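Local coordinates for histidine--tRNA ligase (Thermus thermophilus, PDB 1H4V), which catalyses the ATP-dependent attachment of L-histidine to tRNA(His), releasing AMP and diphosphate, and works as a class II synthetase homodimer, at residues T41-T47 with R74-R79; Q48-K52 with R79-A85; E388-V394 with R406-V412. All blocks are in the same frame, centred on the assembly; numbering follows the deposited sequence.

In the fold
Contacts 1 and 2 lie side by side in the catalytic domain, their centres about 8 Å apart. Contact 1 pairs strands 44-46 and 75-78 of a small three-stranded antiparallel sheet; contact 2 sets the loop that follows the first strand against the start of helix 83-92, which follows the second. Their segments alternate along the chain and share Arg79, and Phe50 of contact 2 packs on Glu45 and Thr77 of contact 1, so the two make one continuous block near the subunit interface. Contact 3 comes much later, in the anticodon-binding domain, its centre about 58 Å from that of contact 1, consistent with catalysis and anticodon recognition being assigned to separate domains.

Contact 1 of 3, residues T41-T47 with R74-R79; sequences TPIFEET and RSLTLR
Glu45 and Thr77 form the hydrogen-bonded pair at the heart of the antiparallel strands 44-46 and 75-78, an outer strand and the central strand of a three-stranded sheet. Thr77 N reaches Glu45 O at 2.7 Å, and Thr77 O takes the return bond from Glu45 N. Two residues along, past the non-hydrogen-bonded pair Phe44/Leu78, Arg79 N gives a straight bond (174°) to Ile43 O at 2.7 Å. On one face, CD1 of Leu78 meets CB of Phe44. The Phe44 side chain has CG between its backbone N and carbonyl carbon (chi1 58°), which turns the ring toward Leu76, whose CD2 makes an off-centre CH-pi contact 4.2 Å from the ring centroid. The same ring meets Phe66 of the second subunit. Pro42 probably corresponds to the invariant proline of motif 1, the dimer-interface element of class II synthetases; consistent with this, Ile43 N bonds to Gln123 of the second subunit. At the far end the side chains are polar. The hydroxyl of Thr47 sits between two others, with OG1 2.6 Å from Ser75 OG and 2.8 Å from Thr77 OG1, and Thr77 OG1 is bonded onward to Thr67, so linked hydroxyls run from just past strand 44-46, over strand 75-78, to strand 67-69. At the opposite end Arg79 extends CG anti to its backbone N (chi1 -176°) and bends at chi3, which brings NH2 to Thr41 OG1 in a weak 3.0 Å bond. Its NH1 is held by the carbonyl of Pro109, while the carboxylate of Glu45 pairs with Arg88 of helix 83-92.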
loop_
_atom_site.group_PDB
_atom_site.type_symbol
_atom_site.label_atom_id
_atom_site.label_comp_id
_atom_site.label_asym_id
_atom_site.label_seq_id
_atom_site.Cartn_x
_atom_site.Cartn_y
_atom_site.Cartn_z
ATOM N N THR A 41 4.663 -2.092 -8.598
ATOM C CA THR A 41 5.935 -1.621 -9.135
ATOM C C THR A 41 6.573 -0.658 -8.150
ATOM O O THR A 41 5.934 -0.229 -7.185
ATOM C CB THR A 41 5.758 -0.893 -10.480
ATOM O OG1 THR A 41 4.980 0.297 -10.292
ATOM C CG2 THR A 41 5.062 -1.793 -11.472
ATOM N N PRO A 42 7.849 -0.308 -8.374
ATOM C CA PRO A 42 8.523 0.620 -7.461
ATOM C C PRO A 42 7.965 2.039 -7.507
ATOM O O PRO A 42 7.327 2.447 -8.477
ATOM C CB PRO A 42 9.978 0.558 -7.925
ATOM C CG PRO A 42 10.106 -0.850 -8.414
ATOM C CD PRO A 42 8.836 -0.996 -9.225
ATOM N N ILE A 43 8.209 2.786 -6.437
ATOM C CA ILE A 43 7.760 4.165 -6.345
ATOM C C ILE A 43 8.482 5.041 -7.382
ATOM O O ILE A 43 7.923 6.006 -7.890
ATOM C CB ILE A 43 8.017 4.713 -4.931
ATOM C CG1 ILE A 43 7.155 3.949 -3.911
ATOM C CG2 ILE A 43 7.771 6.199 -4.897
ATOM C CD1 ILE A 43 5.644 4.141 -4.052
ATOM N N PHE A 44 9.732 4.712 -7.687
ATOM C CA PHE A 44 10.484 5.472 -8.685
ATOM C C PHE A 44 11.156 4.547 -9.685
ATOM O O PHE A 44 11.381 3.367 -9.408
ATOM C CB PHE A 44 11.531 6.390 -8.027
ATOM C CG PHE A 44 12.536 5.679 -7.153
ATOM C CD1 PHE A 44 13.461 4.794 -7.697
ATOM C CD2 PHE A 44 12.573 5.924 -5.784
ATOM C CE1 PHE A 44 14.415 4.158 -6.888
ATOM C CE2 PHE A 44 13.521 5.295 -4.965
ATOM C CZ PHE A 44 14.445 4.408 -5.523
ATOM N N GLU A 45 11.463 5.093 -10.855
ATOM C CA GLU A 45 12.108 4.338 -11.927
ATOM C C GLU A 45 13.000 5.252 -12.749
ATOM O O GLU A 45 13.054 6.469 -12.517
ATOM C CB GLU A 45 11.051 3.727 -12.853
ATOM C CG GLU A 45 10.024 2.918 -12.117
ATOM C CD GLU A 45 9.601 1.683 -12.866
ATOM O OE1 GLU A 45 10.399 1.171 -13.680
ATOM O OE2 GLU A 45 8.476 1.210 -12.619
ATOM N N GLU A 46 13.702 4.667 -13.710
ATOM C CA GLU A 46 14.552 5.469 -14.574
ATOM C C GLU A 46 13.607 6.389 -15.322
ATOM O O GLU A 46 12.560 5.962 -15.808
ATOM C CB GLU A 46 15.300 4.605 -15.579
ATOM C CG GLU A 46 16.389 3.763 -15.003
ATOM C CD GLU A 46 17.316 3.272 -16.091
ATOM O OE1 GLU A 46 17.864 4.133 -16.822
ATOM O OE2 GLU A 46 17.491 2.036 -16.222
ATOM N N THR A 47 13.984 7.658 -15.394
ATOM C CA THR A 47 13.200 8.683 -16.067
ATOM C C THR A 47 12.706 8.282 -17.457
ATOM O O THR A 47 11.585 8.597 -17.837
ATOM C CB THR A 47 14.031 9.965 -16.172
ATOM O OG1 THR A 47 14.280 10.452 -14.851
ATOM C CG2 THR A 47 13.319 11.023 -16.977
ATOM N N ARG A 74 22.508 8.628 -12.401
ATOM C CA ARG A 74 21.343 8.063 -13.076
ATOM C C ARG A 74 20.090 8.891 -12.791
ATOM O O ARG A 74 19.794 9.214 -11.641
ATOM C CB ARG A 74 21.111 6.626 -12.612
ATOM C CG ARG A 74 20.738 5.645 -13.718
ATOM C CD ARG A 74 21.947 4.830 -14.150
ATOM N NE ARG A 74 21.567 3.480 -14.557
ATOM C CZ ARG A 74 22.422 2.468 -14.673
ATOM N NH1 ARG A 74 23.711 2.651 -14.410
ATOM N NH2 ARG A 74 21.988 1.270 -15.044
ATOM N N SER A 75 19.358 9.236 -13.841
ATOM C CA SER A 75 18.138 10.013 -13.681
ATOM C C SER A 75 17.020 9.101 -13.167
ATOM O O SER A 75 16.762 8.043 -13.737
ATOM C CB SER A 75 17.728 10.639 -15.016
ATOM O OG SER A 75 16.653 11.546 -14.849
ATOM N N LEU A 76 16.369 9.519 -12.087
ATOM C CA LEU A 76 15.288 8.753 -11.474
ATOM C C LEU A 76 14.031 9.615 -11.403
ATOM O O LEU A 76 14.116 10.824 -11.201
ATOM C CB LEU A 76 15.699 8.322 -10.065
ATOM C CG LEU A 76 16.108 6.869 -9.779
ATOM C CD1 LEU A 76 17.045 6.334 -10.830
ATOM C CD2 LEU A 76 16.754 6.802 -8.398
ATOM N N THR A 77 12.865 8.994 -11.573
ATOM C CA THR A 77 11.600 9.723 -11.527
ATOM C C THR A 77 10.525 9.030 -10.686
ATOM O O THR A 77 10.337 7.820 -10.762
ATOM C CB THR A 77 11.047 9.967 -12.970
ATOM O OG1 THR A 77 11.835 10.976 -13.628
ATOM C CG2 THR A 77 9.598 10.419 -12.929
ATOM N N LEU A 78 9.830 9.814 -9.873
ATOM C CA LEU A 78 8.745 9.309 -9.037
ATOM C C LEU A 78 7.596 8.933 -9.973
ATOM O O LEU A 78 7.209 9.722 -10.830
ATOM C CB LEU A 78 8.295 10.397 -8.056
ATOM C CG LEU A 78 8.708 10.295 -6.584
ATOM C CD1 LEU A 78 10.139 9.857 -6.455
ATOM C CD2 LEU A 78 8.503 11.632 -5.909
ATOM N N ARG A 79 7.069 7.724 -9.812
ATOM C CA ARG A 79 5.977 7.230 -10.645
ATOM C C ARG A 79 4.825 8.231 -10.845
ATOM O O ARG A 79 4.125 8.582 -9.895
ATOM C CB ARG A 79 5.419 5.942 -10.043
ATOM C CG ARG A 79 4.346 5.297 -10.882
ATOM C CD ARG A 79 3.403 4.512 -9.994
ATOM N NE ARG A 79 4.054 3.359 -9.400
ATOM C CZ ARG A 79 3.784 2.897 -8.189
ATOM N NH1 ARG A 79 2.881 3.505 -7.440
ATOM N NH2 ARG A 79 4.399 1.814 -7.744
#

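Contact 2 of 3, residues Q48-K52 with R79-A85; sequences QVFEK and RPEGTAA
Phe50 lays one face of its ring on Pro80: the CD atom of the proline stands over the ring centre, 3.3 Å from the centroid and only 4° off the normal, a close CH-pi contact. The opposite face is covered by the neighbouring Val49, whose CG1 also lies over the centre, so the ring is sandwiched and its tilt is fixed from two sides. With CG beside its backbone N (chi1 -59°), the ring swings out from its own loop until CD2 is 4.0 Å from Ala84 CB and CZ is 4.1 Å from the aliphatic CG of Arg79. Val49 adds its carbonyl, whose O rests 3.5 Å from Ala84 CB. Beyond this apolar patch, Lys52 and Glu81 approach from opposite directions. The lysine turns at chi2 (-53°) and then runs straight, delivering NZ to Glu81 OE1 at a short 2.5 Å in a salt bridge that comes from well above the carboxylate plane. The lysine side chain also packs on Leu261 and Tyr263, part of the Arg-Gly-Leu-Asp-Tyr-Tyr sequence characteristic of histidyl-tRNA synthetases. Glu81 extends beyond CG, and its two oxygens divide the work: OE1 takes the lysine, whereas OE2 accepts from Ala84 N at 2.7 Å, nearly in line with its C-O bond. The ammonium group and the helix amide thus grip one carboxylate and limit its rotation. The bond from Ala84 N to Glu81 OE2 is a capping bond at the start of helix 83-92, made by the glutamate of the Arg-Pro-Glu-Gly-Thr loop typical of the histidyl-tRNA synthetase catalytic core.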
loop_
_atom_site.group_PDB
_atom_site.type_symbol
_atom_site.label_atom_id
_atom_site.label_comp_id
_atom_site.label_asym_id
_atom_site.label_seq_id
_atom_site.Cartn_x
_atom_site.Cartn_y
_atom_site.Cartn_z
ATOM N N GLN A 48 13.539 7.583 -18.215
ATOM C CA GLN A 48 13.153 7.181 -19.564
ATOM C C GLN A 48 11.910 6.294 -19.609
ATOM O O GLN A 48 11.237 6.221 -20.628
ATOM C CB GLN A 48 14.321 6.477 -20.258
ATOM C CG GLN A 48 14.850 5.267 -19.526
ATOM C CD GLN A 48 16.048 4.662 -20.229
ATOM O OE1 GLN A 48 15.973 4.300 -21.405
ATOM N NE2 GLN A 48 17.163 4.551 -19.515
ATOM N N VAL A 49 11.597 5.627 -18.507
ATOM C CA VAL A 49 10.428 4.765 -18.489
ATOM C C VAL A 49 9.179 5.601 -18.714
ATOM O O VAL A 49 8.240 5.174 -19.396
ATOM C CB VAL A 49 10.313 4.028 -17.148
ATOM C CG1 VAL A 49 8.963 3.351 -17.026
ATOM C CG2 VAL A 49 11.426 3.008 -17.040
ATOM N N PHE A 50 9.208 6.821 -18.186
ATOM C CA PHE A 50 8.066 7.718 -18.281
ATOM C C PHE A 50 8.087 8.815 -19.332
ATOM O O PHE A 50 7.151 9.610 -19.392
ATOM C CB PHE A 50 7.796 8.314 -16.896
ATOM C CG PHE A 50 7.511 7.272 -15.846
ATOM C CD1 PHE A 50 8.359 7.104 -14.759
ATOM C CD2 PHE A 50 6.405 6.435 -15.967
ATOM C CE1 PHE A 50 8.109 6.119 -13.809
ATOM C CE2 PHE A 50 6.152 5.453 -15.026
ATOM C CZ PHE A 50 7.000 5.291 -13.946
ATOM N N GLU A 51 9.136 8.870 -20.154
ATOM C CA GLU A 51 9.202 9.876 -21.218
ATOM C C GLU A 51 8.268 9.404 -22.338
ATOM O O GLU A 51 8.267 8.227 -22.698
ATOM C CB GLU A 51 10.645 10.040 -21.713
ATOM C CG GLU A 51 11.607 10.491 -20.604
ATOM C CD GLU A 51 13.026 10.753 -21.095
ATOM O OE1 GLU A 51 13.600 9.873 -21.777
ATOM O OE2 GLU A 51 13.574 11.839 -20.786
ATOM N N LYS A 52 7.461 10.316 -22.875
ATOM C CA LYS A 52 6.493 9.961 -23.911
ATOM C C LYS A 52 6.963 10.051 -25.358
ATOM O O LYS A 52 6.227 9.674 -26.273
ATOM C CB LYS A 52 5.231 10.809 -23.746
ATOM C CG LYS A 52 4.694 10.817 -22.330
ATOM C CD LYS A 52 4.491 9.409 -21.812
ATOM C CE LYS A 52 4.075 9.420 -20.353
ATOM N NZ LYS A 52 4.033 8.041 -19.793
ATOM N N ARG A 79 7.069 7.724 -9.812
ATOM C CA ARG A 79 5.977 7.230 -10.645
ATOM C C ARG A 79 4.825 8.231 -10.845
ATOM O O ARG A 79 4.125 8.582 -9.895
ATOM C CB ARG A 79 5.419 5.942 -10.043
ATOM C CG ARG A 79 4.346 5.297 -10.882
ATOM C CD ARG A 79 3.403 4.512 -9.994
ATOM N NE ARG A 79 4.054 3.359 -9.400
ATOM C CZ ARG A 79 3.784 2.897 -8.189
ATOM N NH1 ARG A 79 2.881 3.505 -7.440
ATOM N NH2 ARG A 79 4.399 1.814 -7.744
ATOM N N PRO A 80 4.615 8.694 -12.093
ATOM C CA PRO A 80 3.554 9.648 -12.441
ATOM C C PRO A 80 2.309 8.975 -13.027
ATOM O O PRO A 80 1.236 9.571 -13.082
ATOM C CB PRO A 80 4.230 10.531 -13.474
ATOM C CG PRO A 80 4.996 9.522 -14.252
ATOM C CD PRO A 80 5.609 8.620 -13.180
ATOM N N GLU A 81 2.474 7.737 -13.479
ATOM C CA GLU A 81 1.386 6.967 -14.087
ATOM C C GLU A 81 1.661 5.490 -13.844
ATOM O O GLU A 81 2.757 5.116 -13.442
ATOM C CB GLU A 81 1.334 7.206 -15.601
ATOM C CG GLU A 81 2.574 6.692 -16.322
ATOM C CD GLU A 81 2.343 6.460 -17.805
ATOM O OE1 GLU A 81 1.968 7.424 -18.507
ATOM O OE2 GLU A 81 2.533 5.311 -18.268
ATOM N N GLY A 82 0.676 4.649 -14.123
ATOM C CA GLY A 82 0.867 3.229 -13.911
ATOM C C GLY A 82 1.182 2.391 -15.133
ATOM O O GLY A 82 1.975 1.448 -15.044
ATOM N N THR A 83 0.582 2.741 -16.269
ATOM C CA THR A 83 0.746 1.976 -17.511
ATOM C C THR A 83 2.168 1.672 -17.957
ATOM O O THR A 83 2.504 0.507 -18.156
ATOM C CB THR A 83 -0.003 2.638 -18.694
ATOM O OG1 THR A 83 -1.358 2.917 -18.309
ATOM C CG2 THR A 83 -0.026 1.691 -19.906
ATOM N N ALA A 84 3.000 2.701 -18.118
ATOM C CA ALA A 84 4.380 2.483 -18.545
ATOM C C ALA A 84 5.136 1.560 -17.586
ATOM O O ALA A 84 5.928 0.724 -18.020
ATOM C CB ALA A 84 5.117 3.812 -18.679
ATOM N N ALA A 85 4.895 1.717 -16.289
ATOM C CA ALA A 85 5.555 0.886 -15.280
ATOM C C ALA A 85 5.127 -0.572 -15.412
ATOM O O ALA A 85 5.938 -1.482 -15.261
ATOM C CB ALA A 85 5.225 1.392 -13.886
#

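Contact 3 of 3, residues E388-V394 with R406-V412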
loop_
_atom_site.group_PDB
_atom_site.type_symbol
_atom_site.label_atom_id
_atom_site.label_comp_id
_atom_site.label_asym_id
_atom_site.label_seq_id
_atom_site.Cartn_x
_atom_site.Cartn_y
_atom_site.Cartn_z
ATOM N N GLU A 388 -10.624 -8.355 43.088
ATOM C CA GLU A 388 -10.385 -9.344 42.044
ATOM C C GLU A 388 -8.918 -9.740 41.965
ATOM O O GLU A 388 -8.601 -10.881 41.628
ATOM C CB GLU A 388 -10.877 -8.876 40.663
ATOM C CG GLU A 388 -11.029 -7.379 40.462
ATOM C CD GLU A 388 -12.305 -6.836 41.070
ATOM O OE1 GLU A 388 -13.379 -7.400 40.769
ATOM O OE2 GLU A 388 -12.233 -5.849 41.836
ATOM N N LEU A 389 -8.024 -8.815 42.293
ATOM C CA LEU A 389 -6.602 -9.134 42.251
ATOM C C LEU A 389 -6.246 -10.205 43.279
ATOM O O LEU A 389 -5.517 -11.142 42.975
ATOM C CB LEU A 389 -5.751 -7.882 42.478
ATOM C CG LEU A 389 -5.685 -6.875 41.317
ATOM C CD1 LEU A 389 -4.607 -5.836 41.603
ATOM C CD2 LEU A 389 -5.366 -7.597 40.018
ATOM N N ARG A 390 -6.776 -10.081 44.491
ATOM C CA ARG A 390 -6.498 -11.057 45.538
ATOM C C ARG A 390 -7.129 -12.406 45.216
ATOM O O ARG A 390 -6.597 -13.453 45.583
ATOM C CB ARG A 390 -7.023 -10.559 46.888
ATOM N N ALA A 391 -8.261 -12.380 44.525
ATOM C CA ALA A 391 -8.951 -13.611 44.175
ATOM C C ALA A 391 -8.515 -14.169 42.821
ATOM O O ALA A 391 -8.926 -15.260 42.441
ATOM C CB ALA A 391 -10.459 -13.376 44.177
ATOM N N GLY A 392 -7.681 -13.430 42.094
ATOM C CA GLY A 392 -7.252 -13.900 40.786
ATOM C C GLY A 392 -8.467 -14.043 39.883
ATOM O O GLY A 392 -8.609 -15.022 39.152
ATOM N N GLU A 393 -9.349 -13.051 39.945
ATOM C CA GLU A 393 -10.575 -13.044 39.162
ATOM C C GLU A 393 -10.744 -11.730 38.415
ATOM O O GLU A 393 -9.876 -10.857 38.462
ATOM C CB GLU A 393 -11.781 -13.260 40.083
ATOM C CG GLU A 393 -11.755 -14.583 40.816
ATOM C CD GLU A 393 -12.855 -14.710 41.855
ATOM O OE1 GLU A 393 -12.964 -15.793 42.465
ATOM O OE2 GLU A 393 -13.606 -13.733 42.068
ATOM N N VAL A 394 -11.880 -11.597 37.736
ATOM C CA VAL A 394 -12.202 -10.403 36.963
ATOM C C VAL A 394 -13.708 -10.214 36.956
ATOM O O VAL A 394 -14.469 -11.178 37.090
ATOM C CB VAL A 394 -11.747 -10.544 35.494
ATOM C CG1 VAL A 394 -11.831 -9.205 34.789
ATOM C CG2 VAL A 394 -10.339 -11.097 35.441
ATOM N N ARG A 406 -18.713 -12.346 37.503
ATOM C CA ARG A 406 -17.418 -12.427 38.160
ATOM C C ARG A 406 -16.821 -13.791 37.828
ATOM O O ARG A 406 -17.358 -14.817 38.214
ATOM C CB ARG A 406 -17.588 -12.280 39.676
ATOM C CG ARG A 406 -16.320 -12.503 40.472
ATOM C CD ARG A 406 -15.291 -11.430 40.184
ATOM N NE ARG A 406 -15.461 -10.250 41.033
ATOM C CZ ARG A 406 -15.009 -10.148 42.282
ATOM N NH1 ARG A 406 -14.350 -11.153 42.849
ATOM N NH2 ARG A 406 -15.213 -9.030 42.967
ATOM N N LEU A 407 -15.712 -13.804 37.107
ATOM C CA LEU A 407 -15.088 -15.067 36.744
ATOM C C LEU A 407 -13.580 -15.044 36.957
ATOM O O LEU A 407 -12.981 -13.977 37.104
ATOM C CB LEU A 407 -15.419 -15.411 35.282
ATOM C CG LEU A 407 -15.059 -14.409 34.182
ATOM C CD1 LEU A 407 -15.564 -14.922 32.844
ATOM C CD2 LEU A 407 -15.688 -13.063 34.468
ATOM N N SER A 408 -12.977 -16.229 37.001
ATOM C CA SER A 408 -11.531 -16.346 37.184
ATOM C C SER A 408 -10.819 -15.996 35.875
ATOM O O SER A 408 -11.410 -16.071 34.797
ATOM C CB SER A 408 -11.163 -17.770 37.603
ATOM O OG SER A 408 -11.550 -18.708 36.611
ATOM N N ARG A 409 -9.549 -15.619 35.967
ATOM C CA ARG A 409 -8.792 -15.253 34.778
ATOM C C ARG A 409 -8.673 -16.362 33.740
ATOM O O ARG A 409 -8.643 -16.086 32.548
ATOM C CB ARG A 409 -7.397 -14.763 35.161
ATOM C CG ARG A 409 -7.393 -13.400 35.802
ATOM C CD ARG A 409 -6.073 -12.706 35.546
ATOM N NE ARG A 409 -6.032 -11.365 36.119
ATOM C CZ ARG A 409 -5.089 -10.470 35.850
ATOM N NH1 ARG A 409 -4.104 -10.766 35.009
ATOM N NH2 ARG A 409 -5.125 -9.277 36.432
ATOM N N GLU A 410 -8.613 -17.611 34.185
ATOM C CA GLU A 410 -8.493 -18.727 33.257
ATOM C C GLU A 410 -9.745 -18.896 32.401
ATOM O O GLU A 410 -9.678 -19.433 31.296
ATOM C CB GLU A 410 -8.241 -20.036 34.012
ATOM C CG GLU A 410 -6.995 -20.064 34.886
ATOM C CD GLU A 410 -7.101 -19.149 36.098
ATOM O OE1 GLU A 410 -8.144 -19.193 36.792
ATOM O OE2 GLU A 410 -6.138 -18.392 36.363
ATOM N N GLU A 411 -10.882 -18.427 32.910
ATOM C CA GLU A 411 -12.165 -18.566 32.216
ATOM C C GLU A 411 -12.539 -17.406 31.309
ATOM O O GLU A 411 -13.462 -17.526 30.506
ATOM C CB GLU A 411 -13.301 -18.758 33.234
ATOM C CG GLU A 411 -13.119 -19.920 34.193
ATOM C CD GLU A 411 -14.196 -19.965 35.270
ATOM O OE1 GLU A 411 -14.374 -18.954 35.991
ATOM O OE2 GLU A 411 -14.863 -21.014 35.399
ATOM N N VAL A 412 -11.847 -16.281 31.436
ATOM C CA VAL A 412 -12.172 -15.120 30.624
ATOM C C VAL A 412 -12.103 -15.330 29.109
ATOM O O VAL A 412 -13.038 -14.972 28.387
ATOM C CB VAL A 412 -11.299 -13.918 31.018
ATOM C CG1 VAL A 412 -11.573 -12.739 30.097
ATOM C CG2 VAL A 412 -11.604 -13.530 32.448
#
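Charged groups meet where the side chain of Arg406 crosses those of Glu388 and Glu393 at about right angles. The Arg406 chain bends at chi2 and chi3, and its guanidinium directs NH1 in its own plane to Glu393 OE2 at 2.8 Å, the carboxylate plane turned 65° from it. Glu388 OE1 instead lies over one face, 3.3 Å from NH2, a salt bridge of charge alone with no N-H aimed at it; Thr395 OG1 bonds to both this oxygen and Arg406 NE. An alanine in place of Glu393 would remove the oxygen at the guanidinium edge and would probably leave NH1 of Arg406 without its mate and the guanidinium freer to turn. Backbone bonds join the base of the hairpin 393-398/404-408 in the anticodon-binding domain. Val394 N gives to Leu407 O at 2.7 Å and Leu407 N to Val394 O at 2.9 Å, while Arg409 N bonds weakly to Gly392 O. Gly392, with positive phi, is the C' residue of a Schellman motif that ends helix 386-391; Glu393 N bonds to Glu388 O there. Apolar contact centres on Val394, whose CG2 lies 3.8 Å from Arg409 CG and 4.1 Å from Val412 CG2, with Leu347 of helix 338-351 packed against Val394 and Arg409.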